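Side-chain contacts in 4-hydroxybenzoyl-CoA thioesterase (Pseudomonas sp. CBS3, PDB 1LO7), which hydrolyses 4-hydroxybenzoyl-CoA to 4-hydroxybenzoate and coenzyme A, the last step in converting 4-chlorobenzoate to 4-hydroxybenzoate: residues R10-F13 and G14-D17; I21-Y24 and P25-H28; S35-Y38 and F39-G43. All coordinates share one frame; numbering follows the deposited sequence.

Contact 1: residues R10-F13 and G14-D17. With 4CO (4-hydroxyphenacyl coenzyme A), chain B.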
loop_
_atom_site.group_PDB
_atom_site.type_symbol
_atom_site.label_atom_id
_atom_site.label_comp_id
_atom_site.label_asym_id
_atom_site.label_seq_id
_atom_site.Cartn_x
_atom_site.Cartn_y
_atom_site.Cartn_z
ATOM N N ARG A 10 -0.090 -12.514 -8.851
ATOM C CA ARG A 10 0.820 -13.260 -7.998
ATOM C C ARG A 10 0.929 -12.549 -6.670
ATOM O O ARG A 10 0.962 -11.330 -6.646
ATOM C CB ARG A 10 2.190 -13.562 -8.580
ATOM C CG ARG A 10 2.843 -14.741 -7.821
ATOM C CD ARG A 10 4.248 -15.146 -8.302
ATOM N NE ARG A 10 5.224 -14.053 -8.147
ATOM C CZ ARG A 10 6.211 -13.740 -9.015
ATOM N NH1 ARG A 10 6.433 -14.419 -10.145
ATOM N NH2 ARG A 10 7.010 -12.706 -8.746
ATOM N N ILE A 11 0.951 -13.305 -5.602
ATOM C CA ILE A 11 1.010 -12.692 -4.279
ATOM C C ILE A 11 2.466 -12.595 -3.907
ATOM O O ILE A 11 3.207 -13.564 -4.083
ATOM C CB ILE A 11 0.267 -13.527 -3.240
ATOM C CG1 ILE A 11 -1.238 -13.644 -3.612
ATOM C CG2 ILE A 11 0.480 -12.902 -1.837
ATOM C CD1 ILE A 11 -2.051 -14.617 -2.709
ATOM N N GLU A 12 2.829 -11.433 -3.383
ATOM C CA GLU A 12 4.192 -11.148 -3.015
ATOM C C GLU A 12 4.422 -11.196 -1.514
ATOM O O GLU A 12 3.495 -11.099 -0.746
ATOM C CB GLU A 12 4.614 -9.781 -3.617
ATOM C CG GLU A 12 4.689 -9.794 -5.177
ATOM C CD GLU A 12 5.649 -10.848 -5.732
ATOM O OE1 GLU A 12 6.562 -11.366 -5.106
ATOM O OE2 GLU A 12 5.438 -11.144 -7.000
ATOM N N PHE A 13 5.681 -11.337 -1.096
ATOM C CA PHE A 13 6.007 -11.401 0.298
ATOM C C PHE A 13 5.468 -10.186 1.059
ATOM O O PHE A 13 4.909 -10.324 2.151
ATOM C CB PHE A 13 7.542 -11.419 0.359
ATOM C CG PHE A 13 8.159 -11.425 1.706
ATOM C CD1 PHE A 13 8.274 -12.619 2.392
ATOM C CD2 PHE A 13 8.648 -10.254 2.286
ATOM C CE1 PHE A 13 8.896 -12.635 3.632
ATOM C CE2 PHE A 13 9.270 -10.246 3.538
ATOM C CZ PHE A 13 9.386 -11.464 4.209
ATOM N N GLY A 14 5.645 -9.018 0.466
ATOM C CA GLY A 14 5.210 -7.776 1.098
ATOM C C GLY A 14 3.690 -7.634 1.170
ATOM O O GLY A 14 3.199 -6.786 1.925
ATOM N N ASP A 15 2.977 -8.452 0.397
ATOM C CA ASP A 15 1.513 -8.404 0.425
ATOM C C ASP A 15 0.962 -9.174 1.622
ATOM O O ASP A 15 -0.239 -9.197 1.857
ATOM C CB ASP A 15 0.948 -9.070 -0.824
ATOM C CG ASP A 15 1.290 -8.289 -2.060
ATOM O OD1 ASP A 15 1.416 -7.097 -2.043
ATOM O OD2 ASP A 15 1.387 -9.004 -3.153
ATOM N N CYS A 16 1.851 -9.833 2.375
ATOM C CA CYS A 16 1.464 -10.650 3.555
ATOM C C CYS A 16 1.777 -9.960 4.861
ATOM O O CYS A 16 2.656 -9.098 4.957
ATOM C CB CYS A 16 2.115 -12.027 3.524
ATOM S SG CYS A 16 1.705 -12.929 1.999
ATOM N N ASP A 17 1.013 -10.357 5.870
ATOM C CA ASP A 17 1.163 -9.791 7.212
ATOM C C ASP A 17 2.046 -10.661 8.104
ATOM O O ASP A 17 2.619 -11.669 7.696
ATOM C CB ASP A 17 -0.235 -9.564 7.832
ATOM C CG ASP A 17 -0.987 -10.844 8.050
ATOM O OD1 ASP A 17 -0.473 -11.947 8.082
ATOM O OD2 ASP A 17 -2.262 -10.617 8.178
HETATM N N1A 4CO B . -19.998 -14.564 6.825
HETATM C C2A 4CO B . -20.299 -14.603 8.158
HETATM N N3A 4CO B . -19.712 -15.313 9.086
HETATM C C4A 4CO B . -18.693 -16.049 8.594
HETATM C C5A 4CO B . -18.286 -16.120 7.273
HETATM C C6A 4CO B . -18.978 -15.322 6.350
HETATM N N6A 4CO B . -18.681 -15.292 5.068
HETATM N N7A 4CO B . -17.216 -16.999 7.127
HETATM C C8A 4CO B . -16.996 -17.463 8.363
HETATM N N9A 4CO B . -17.872 -16.940 9.277
HETATM C C1D 4CO B . -18.001 -17.274 10.699
HETATM C C2D 4CO B . -18.584 -18.670 10.899
HETATM O O2D 4CO B . -20.004 -18.679 10.737
HETATM C C3D 4CO B . -18.211 -18.887 12.356
HETATM O O3D 4CO B . -18.931 -18.006 13.181
HETATM P P3D 4CO B . -19.688 -18.500 14.477
HETATM O O7A 4CO B . -20.969 -19.013 14.035
HETATM O O8A 4CO B . -18.894 -19.524 15.163
HETATM O O9A 4CO B . -19.868 -17.261 15.396
HETATM C C4D 4CO B . -16.785 -18.348 12.320
HETATM O O4D 4CO B . -16.730 -17.422 11.191
HETATM C C5D 4CO B . -15.671 -19.351 12.275
HETATM O O5D 4CO B . -15.713 -19.988 10.995
HETATM P P1A 4CO B . -15.637 -21.571 10.940
HETATM O O1A 4CO B . -15.928 -21.867 9.529
HETATM O O2A 4CO B . -16.562 -22.203 11.853
HETATM O O3A 4CO B . -14.245 -22.027 11.356
HETATM P P2A 4CO B . -12.919 -22.298 10.495
HETATM O O4A 4CO B . -11.836 -22.517 11.478
HETATM O O5A 4CO B . -13.122 -23.513 9.709
HETATM O O6A 4CO B . -12.651 -21.158 9.339
HETATM C CBP 4CO B . -11.212 -19.381 8.844
HETATM C CCP 4CO B . -12.321 -19.867 9.780
HETATM C CDP 4CO B . -10.004 -20.333 8.873
HETATM C CEP 4CO B . -10.827 -17.951 9.196
HETATM C CAP 4CO B . -11.633 -19.513 7.371
HETATM O OAP 4CO B . -12.840 -18.784 7.136
HETATM C C9P 4CO B . -10.666 -18.759 6.460
HETATM O O9P 4CO B . -9.517 -19.130 6.349
HETATM N N8P 4CO B . -11.153 -17.549 5.826
HETATM C C7P 4CO B . -10.079 -16.788 5.175
HETATM C C6P 4CO B . -9.464 -15.742 6.116
HETATM C C5P 4CO B . -8.632 -14.761 5.283
HETATM O O5P 4CO B . -7.717 -15.126 4.552
HETATM N N4P 4CO B . -9.027 -13.386 5.477
HETATM C C3P 4CO B . -8.357 -12.416 4.624
HETATM C C2P 4CO B . -6.944 -12.157 5.078
HETATM S S1P 4CO B . -6.713 -12.193 6.855
HETATM O O1B 4CO B . -5.632 -9.114 6.974
HETATM C C1B 4CO B . -5.384 -10.057 7.703
HETATM C C2B 4CO B . -5.427 -9.880 9.160
HETATM C C3B 4CO B . -5.122 -10.984 9.994
HETATM C C4B 4CO B . -5.137 -10.824 11.377
HETATM C C5B 4CO B . -5.427 -9.561 11.932
HETATM O O2B 4CO B . -5.384 -9.362 13.328
HETATM C C6B 4CO B . -5.757 -8.467 11.083
HETATM C C7B 4CO B . -5.754 -8.629 9.684
HETATM C CB 4CO B . -5.083 -11.399 7.145
#
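Asp15 and Glu12 lie alongside each other, and both side chains point the same way. Their carboxylate planes are turned 62° apart. Asp15 OD2 accepts the backbone N-H of Glu12 at 2.8 Å (Glu12 N to Asp15 OD2). The donor comes from above the carboxylate plane. In return, the backbone N of Asp15 donates to Glu12 O at 2.9 Å. The second bond holds the turn, and the first probably helps to set the rotation of the Asp15 carboxylate. Asp15 chi1 is -66°, which lays CG beside its own backbone N and turns the carboxylate back over Glu12. The bent Glu12 chain carries its own carboxylate away to Arg10. There OE2 uses its syn lone pair to meet Arg10 NH2 at 2.8 Å in a salt bridge. Glu12 OE1 has a second partner, Arg36 of the third subunit. A further turn bond runs from Cys16 N to Phe13 O. Ile11 CG2 touches both Asp15 CB and Cys16 SG, each at 4.0 Å. The Phe13 ring meets Trp47 of the third subunit edge-to-face. Asp17 reaches the inhibitor, with OD2 3.1 Å from 4CO CB. The arrangement is a short 3-10 turn with i to i+3 bonds, in the loop between the first strand and the central helix of a hot dog fold, and it leads directly into the active-site residue Asp17.

Contact 2: residues I21-Y24 and P25-H28; sequences IVWY and PNYH. Unlike the reference sequence in segment 21-24: Tyr24 (reference Phe). With 4CO (4-hydroxyphenacyl coenzyme A), chain B.
Trp23 and Tyr24 meet Pro25 at the start of the long central helix of the hot dog fold. Two backbone bonds make the first turn. Asn26 N donates to Trp23 O at 3.0 Å, and Tyr27 N donates to Tyr24 O at 2.9 Å.

CH-pi contacts carry most of the side-chain packing. Pro25 CD lies over the five-membered ring of Trp23, 3.5 Å from its centroid. The same carbon lies over the Tyr24 ring, nearer the rim, 3.7 Å from that centroid. One methylene thus meets the faces of two aromatic rings. The Trp23 ring reaches the proline because its CG stands opposite the backbone N (chi1 -176°). Val22 CG1 sits over the Tyr27 ring, 4.1 Å from its centroid, also toward the rim. Tyr24 replaces the phenylalanine of the reference sequence.

Some polar partners lie on another subunit and on the ligand. Trp23 NE1 is hydrogen-bonded to Asp32 of the fourth subunit. A leucine in place of Trp23 would probably leave that aspartate without its indole donor and Pro25 CD less firmly packed on that side. Water 1 joins Tyr27 OH to the ligand; its O lies 2.8 Å from 4CO O5P, to which it donates.

The ligand carbonyl O1B faces the start of the helix, whose dipole may help to polarise it. It also lies at the edge of the Tyr24 ring, in its plane. The backbone Tyr24 N donates to 4CO O1B at 2.9 Å, almost straight at 172°.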
loop_
_atom_site.group_PDB
_atom_site.type_symbol
_atom_site.label_atom_id
_atom_site.label_comp_id
_atom_site.label_asym_id
_atom_site.label_seq_id
_atom_site.Cartn_x
_atom_site.Cartn_y
_atom_site.Cartn_z
ATOM N N ILE A 21 -0.011 -14.504 5.827
ATOM C CA ILE A 21 -1.003 -14.633 4.775
ATOM C C ILE A 21 -1.319 -13.268 4.181
ATOM O O ILE A 21 -0.938 -12.254 4.786
ATOM C CB ILE A 21 -2.304 -15.296 5.269
ATOM C CG1 ILE A 21 -2.859 -14.498 6.461
ATOM C CG2 ILE A 21 -1.979 -16.765 5.666
ATOM C CD1 ILE A 21 -4.215 -15.011 6.985
ATOM N N VAL A 22 -2.004 -13.240 3.064
ATOM C CA VAL A 22 -2.338 -11.956 2.435
ATOM C C VAL A 22 -3.051 -11.017 3.396
ATOM O O VAL A 22 -4.072 -11.391 3.964
ATOM C CB VAL A 22 -3.229 -12.098 1.224
ATOM C CG1 VAL A 22 -3.431 -10.700 0.629
ATOM C CG2 VAL A 22 -2.572 -12.931 0.175
ATOM N N TRP A 23 -2.526 -9.802 3.543
ATOM C CA TRP A 23 -3.153 -8.791 4.383
ATOM C C TRP A 23 -4.359 -8.325 3.575
ATOM O O TRP A 23 -4.224 -7.903 2.454
ATOM C CB TRP A 23 -2.161 -7.649 4.639
ATOM C CG TRP A 23 -2.730 -6.625 5.588
ATOM C CD1 TRP A 23 -3.400 -6.845 6.757
ATOM C CD2 TRP A 23 -2.651 -5.222 5.427
ATOM N NE1 TRP A 23 -3.752 -5.660 7.360
ATOM C CE2 TRP A 23 -3.303 -4.639 6.549
ATOM C CE3 TRP A 23 -2.109 -4.411 4.446
ATOM C CZ2 TRP A 23 -3.389 -3.255 6.688
ATOM C CZ3 TRP A 23 -2.194 -3.039 4.594
ATOM C CH2 TRP A 23 -2.804 -2.477 5.724
ATOM N N TYR A 24 -5.553 -8.446 4.130
ATOM C CA TYR A 24 -6.783 -8.137 3.382
ATOM C C TYR A 24 -6.947 -6.912 2.472
ATOM O O TYR A 24 -7.574 -7.012 1.412
ATOM C CB TYR A 24 -8.091 -8.494 4.102
ATOM C CG TYR A 24 -8.633 -7.347 4.904
ATOM C CD1 TYR A 24 -9.571 -6.485 4.340
ATOM C CD2 TYR A 24 -8.190 -7.138 6.211
ATOM C CE1 TYR A 24 -10.099 -5.437 5.091
ATOM C CE2 TYR A 24 -8.709 -6.100 6.978
ATOM C CZ TYR A 24 -9.665 -5.262 6.408
ATOM O OH TYR A 24 -10.172 -4.228 7.142
ATOM N N PRO A 25 -6.413 -5.761 2.867
ATOM C CA PRO A 25 -6.589 -4.621 1.988
ATOM C C PRO A 25 -5.991 -4.879 0.609
ATOM O O PRO A 25 -6.424 -4.306 -0.396
ATOM C CB PRO A 25 -6.022 -3.438 2.716
ATOM C CG PRO A 25 -6.071 -3.852 4.189
ATOM C CD PRO A 25 -5.881 -5.361 4.208
ATOM N N ASN A 26 -5.011 -5.776 0.544
ATOM C CA ASN A 26 -4.400 -6.143 -0.734
ATOM C C ASN A 26 -5.415 -6.743 -1.696
ATOM O O ASN A 26 -5.354 -6.492 -2.913
ATOM C CB ASN A 26 -3.131 -7.014 -0.589
ATOM C CG ASN A 26 -2.048 -6.197 0.084
ATOM O OD1 ASN A 26 -1.851 -5.042 -0.293
ATOM N ND2 ASN A 26 -1.380 -6.729 1.103
ATOM N N TYR A 27 -6.367 -7.560 -1.178
ATOM C CA TYR A 27 -7.378 -8.097 -2.062
ATOM C C TYR A 27 -8.157 -6.945 -2.724
ATOM O O TYR A 27 -8.459 -6.962 -3.903
ATOM C CB TYR A 27 -8.406 -8.988 -1.338
ATOM C CG TYR A 27 -7.818 -10.317 -0.908
ATOM C CD1 TYR A 27 -7.483 -11.269 -1.870
ATOM C CD2 TYR A 27 -7.610 -10.626 0.433
ATOM C CE1 TYR A 27 -6.959 -12.505 -1.488
ATOM C CE2 TYR A 27 -7.082 -11.855 0.833
ATOM C CZ TYR A 27 -6.754 -12.792 -0.141
ATOM O OH TYR A 27 -6.204 -14.005 0.219
ATOM N N HIS A 28 -8.476 -5.899 -1.962
ATOM C CA HIS A 28 -9.206 -4.792 -2.560
ATOM C C HIS A 28 -8.366 -4.104 -3.645
ATOM O O HIS A 28 -8.895 -3.648 -4.637
ATOM C CB HIS A 28 -9.661 -3.796 -1.459
ATOM C CG HIS A 28 -10.642 -4.463 -0.555
ATOM N ND1 HIS A 28 -11.960 -4.751 -0.984
ATOM C CD2 HIS A 28 -10.495 -4.906 0.739
ATOM C CE1 HIS A 28 -12.578 -5.355 0.060
ATOM N NE2 HIS A 28 -11.722 -5.452 1.102
HETATM N N1A 4CO B . -19.998 -14.564 6.825
HETATM C C2A 4CO B . -20.299 -14.603 8.158
HETATM N N3A 4CO B . -19.712 -15.313 9.086
HETATM C C4A 4CO B . -18.693 -16.049 8.594
HETATM C C5A 4CO B . -18.286 -16.120 7.273
HETATM C C6A 4CO B . -18.978 -15.322 6.350
HETATM N N6A 4CO B . -18.681 -15.292 5.068
HETATM N N7A 4CO B . -17.216 -16.999 7.127
HETATM C C8A 4CO B . -16.996 -17.463 8.363
HETATM N N9A 4CO B . -17.872 -16.940 9.277
HETATM C C1D 4CO B . -18.001 -17.274 10.699
HETATM C C2D 4CO B . -18.584 -18.670 10.899
HETATM O O2D 4CO B . -20.004 -18.679 10.737
HETATM C C3D 4CO B . -18.211 -18.887 12.356
HETATM O O3D 4CO B . -18.931 -18.006 13.181
HETATM P P3D 4CO B . -19.688 -18.500 14.477
HETATM O O7A 4CO B . -20.969 -19.013 14.035
HETATM O O8A 4CO B . -18.894 -19.524 15.163
HETATM O O9A 4CO B . -19.868 -17.261 15.396
HETATM C C4D 4CO B . -16.785 -18.348 12.320
HETATM O O4D 4CO B . -16.730 -17.422 11.191
HETATM C C5D 4CO B . -15.671 -19.351 12.275
HETATM O O5D 4CO B . -15.713 -19.988 10.995
HETATM P P1A 4CO B . -15.637 -21.571 10.940
HETATM O O1A 4CO B . -15.928 -21.867 9.529
HETATM O O2A 4CO B . -16.562 -22.203 11.853
HETATM O O3A 4CO B . -14.245 -22.027 11.356
HETATM P P2A 4CO B . -12.919 -22.298 10.495
HETATM O O4A 4CO B . -11.836 -22.517 11.478
HETATM O O5A 4CO B . -13.122 -23.513 9.709
HETATM O O6A 4CO B . -12.651 -21.158 9.339
HETATM C CBP 4CO B . -11.212 -19.381 8.844
HETATM C CCP 4CO B . -12.321 -19.867 9.780
HETATM C CDP 4CO B . -10.004 -20.333 8.873
HETATM C CEP 4CO B . -10.827 -17.951 9.196
HETATM C CAP 4CO B . -11.633 -19.513 7.371
HETATM O OAP 4CO B . -12.840 -18.784 7.136
HETATM C C9P 4CO B . -10.666 -18.759 6.460
HETATM O O9P 4CO B . -9.517 -19.130 6.349
HETATM N N8P 4CO B . -11.153 -17.549 5.826
HETATM C C7P 4CO B . -10.079 -16.788 5.175
HETATM C C6P 4CO B . -9.464 -15.742 6.116
HETATM C C5P 4CO B . -8.632 -14.761 5.283
HETATM O O5P 4CO B . -7.717 -15.126 4.552
HETATM N N4P 4CO B . -9.027 -13.386 5.477
HETATM C C3P 4CO B . -8.357 -12.416 4.624
HETATM C C2P 4CO B . -6.944 -12.157 5.078
HETATM S S1P 4CO B . -6.713 -12.193 6.855
HETATM O O1B 4CO B . -5.632 -9.114 6.974
HETATM C C1B 4CO B . -5.384 -10.057 7.703
HETATM C C2B 4CO B . -5.427 -9.880 9.160
HETATM C C3B 4CO B . -5.122 -10.984 9.994
HETATM C C4B 4CO B . -5.137 -10.824 11.377
HETATM C C5B 4CO B . -5.427 -9.561 11.932
HETATM O O2B 4CO B . -5.384 -9.362 13.328
HETATM C C6B 4CO B . -5.757 -8.467 11.083
HETATM C C7B 4CO B . -5.754 -8.629 9.684
HETATM C CB 4CO B . -5.083 -11.399 7.145
HETATM O O HOH W 1 -5.388 -14.511 3.145
#

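Contact 3: residues S35-Y38 and F39-G43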
loop_
_atom_site.group_PDB
_atom_site.type_symbol
_atom_site.label_atom_id
_atom_site.label_comp_id
_atom_site.label_asym_id
_atom_site.label_seq_id
_atom_site.Cartn_x
_atom_site.Cartn_y
_atom_site.Cartn_z
ATOM N N SER A 35 -11.351 -4.724 -11.687
ATOM C CA SER A 35 -12.527 -3.939 -12.122
ATOM C C SER A 35 -12.217 -3.107 -13.379
ATOM O O SER A 35 -12.989 -3.030 -14.348
ATOM C CB SER A 35 -12.932 -2.981 -10.987
ATOM O OG SER A 35 -13.890 -2.012 -11.427
ATOM N N ARG A 36 -11.060 -2.449 -13.334
ATOM C CA ARG A 36 -10.653 -1.584 -14.428
ATOM C C ARG A 36 -10.236 -2.424 -15.619
ATOM O O ARG A 36 -10.498 -2.048 -16.769
ATOM C CB ARG A 36 -9.506 -0.683 -14.007
ATOM C CG ARG A 36 -9.410 0.563 -14.890
ATOM C CD ARG A 36 -8.305 1.501 -14.410
ATOM N NE ARG A 36 -6.962 0.872 -14.527
ATOM C CZ ARG A 36 -6.239 0.834 -15.653
ATOM N NH1 ARG A 36 -6.636 1.381 -16.789
ATOM N NH2 ARG A 36 -5.061 0.220 -15.628
ATOM N N ASN A 37 -9.555 -3.540 -15.327
ATOM C CA ASN A 37 -9.108 -4.451 -16.371
ATOM C C ASN A 37 -10.311 -4.946 -17.191
ATOM O O ASN A 37 -10.247 -5.155 -18.431
ATOM C CB ASN A 37 -8.354 -5.657 -15.739
ATOM C CG ASN A 37 -7.899 -6.653 -16.831
ATOM O OD1 ASN A 37 -6.933 -6.367 -17.587
ATOM N ND2 ASN A 37 -8.585 -7.781 -16.940
ATOM N N TYR A 38 -11.433 -5.167 -16.475
ATOM C CA TYR A 38 -12.658 -5.632 -17.142
ATOM C C TYR A 38 -13.070 -4.610 -18.173
ATOM O O TYR A 38 -13.286 -4.930 -19.324
ATOM C CB TYR A 38 -13.777 -5.748 -16.089
ATOM C CG TYR A 38 -15.131 -6.036 -16.676
ATOM C CD1 TYR A 38 -15.534 -7.347 -16.952
ATOM C CD2 TYR A 38 -16.013 -4.987 -16.937
ATOM C CE1 TYR A 38 -16.798 -7.612 -17.489
ATOM C CE2 TYR A 38 -17.282 -5.225 -17.472
ATOM C CZ TYR A 38 -17.661 -6.540 -17.747
ATOM O OH TYR A 38 -18.911 -6.731 -18.276
ATOM N N PHE A 39 -13.165 -3.344 -17.766
ATOM C CA PHE A 39 -13.573 -2.331 -18.717
ATOM C C PHE A 39 -12.570 -2.170 -19.864
ATOM O O PHE A 39 -13.003 -2.008 -21.023
ATOM C CB PHE A 39 -13.792 -0.980 -17.991
ATOM C CG PHE A 39 -14.999 -1.049 -17.086
ATOM C CD1 PHE A 39 -16.240 -1.330 -17.646
ATOM C CD2 PHE A 39 -14.921 -0.859 -15.700
ATOM C CE1 PHE A 39 -17.389 -1.411 -16.856
ATOM C CE2 PHE A 39 -16.060 -0.951 -14.892
ATOM C CZ PHE A 39 -17.301 -1.214 -15.475
ATOM N N ILE A 40 -11.238 -2.191 -19.554
ATOM C CA ILE A 40 -10.232 -2.031 -20.617
ATOM C C ILE A 40 -10.346 -3.173 -21.633
ATOM O O ILE A 40 -10.303 -2.953 -22.866
ATOM C CB ILE A 40 -8.810 -1.932 -20.063
ATOM C CG1 ILE A 40 -8.588 -0.623 -19.304
ATOM C CG2 ILE A 40 -7.749 -2.135 -21.147
ATOM C CD1 ILE A 40 -8.563 0.631 -20.185
ATOM N N LYS A 41 -10.517 -4.379 -21.106
ATOM C CA LYS A 41 -10.628 -5.517 -21.975
ATOM C C LYS A 41 -11.899 -5.467 -22.764
ATOM O O LYS A 41 -11.963 -5.996 -23.871
ATOM C CB LYS A 41 -10.453 -6.827 -21.221
ATOM C CG LYS A 41 -9.014 -6.984 -20.694
ATOM C CD LYS A 41 -7.992 -7.188 -21.826
ATOM C CE LYS A 41 -6.600 -7.598 -21.350
ATOM N NZ LYS A 41 -6.135 -6.673 -20.321
ATOM N N CYS A 42 -12.926 -4.846 -22.192
ATOM C CA CYS A 42 -14.193 -4.736 -22.899
ATOM C C CYS A 42 -14.147 -3.657 -23.993
ATOM O O CYS A 42 -15.081 -3.519 -24.782
ATOM C CB CYS A 42 -15.392 -4.530 -21.966
ATOM S SG CYS A 42 -15.831 -6.085 -21.152
ATOM N N GLY A 43 -13.069 -2.884 -24.033
ATOM C CA GLY A 43 -12.948 -1.851 -25.079
ATOM C C GLY A 43 -13.139 -0.402 -24.661
ATOM O O GLY A 43 -13.092 0.478 -25.509
#
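Tyr38 holds its ring out from the helix, where it meets both Phe39 and Cys42. Its chi1 of 172° sets CG opposite the backbone N. One face of the ring then receives Cys42 SG, which lies 4.0 Å from the centroid of the Tyr38 ring in a sulfur-aromatic contact. An edge of the same ring points at the face of Phe39. This pair is T-shaped, with planes at 82° and the Tyr38 and Phe39 ring centroids 5.2 Å apart. Tyr38 CD2 sits toward the rim of the Phe39 ring. Phe39 has CG anti to its carbonyl carbon and beside its own backbone N (chi1 -69°), and this brings CD2 to 3.2 Å from Ser35 O. Phe92 and Phe119 of the same chain also meet the Phe39 ring.

Lys41 folds back at chi2 and chi4. The bends bring NZ to Asn37 OD1, tilted from the amide carbonyl plane, and it donates there at 2.9 Å (Lys41 NZ to Asn37 OD1). Arg36 and Ile40 run alongside each other, with NH1 of Arg36 3.8 Å from Ile40 CG1. The guanidinium goes on to a salt bridge with Asp75 of the third subunit.

Regular i to i+4 bonds include Cys42 N to Tyr38 O at 2.9 Å. Gly43 then turns to a positive phi, which would jam a CB against the preceding carbonyl, and its N bonds to Ile40 O. This is a Schellman motif, closing the central helix of the hot dog fold.

Contacts 1 and 2 adjoin, with centres 8 Å apart. Asp15 O lies 2.9 Å from Trp23 N, a probable hydrogen bond, and Ile11 CD1 packs on Val22 CG2 at 3.4 Å. Together they bring the active-site Asp17 and the backbone N-H of Tyr24 to the same ligand. The fourth subunit completes that site, through Thr59 and Lys90 among others. Contact 3 shares helix 25-41 with contact 2, but their centres are 22 Å apart on opposite sides of the chain's centre. Contacts 1 and 3 do not touch within one chain. They meet across the tetramer, through a salt bridge between subunits. Arg36 of contact 3 also lies about 5 Å from a bound ligand, measured from its side chain.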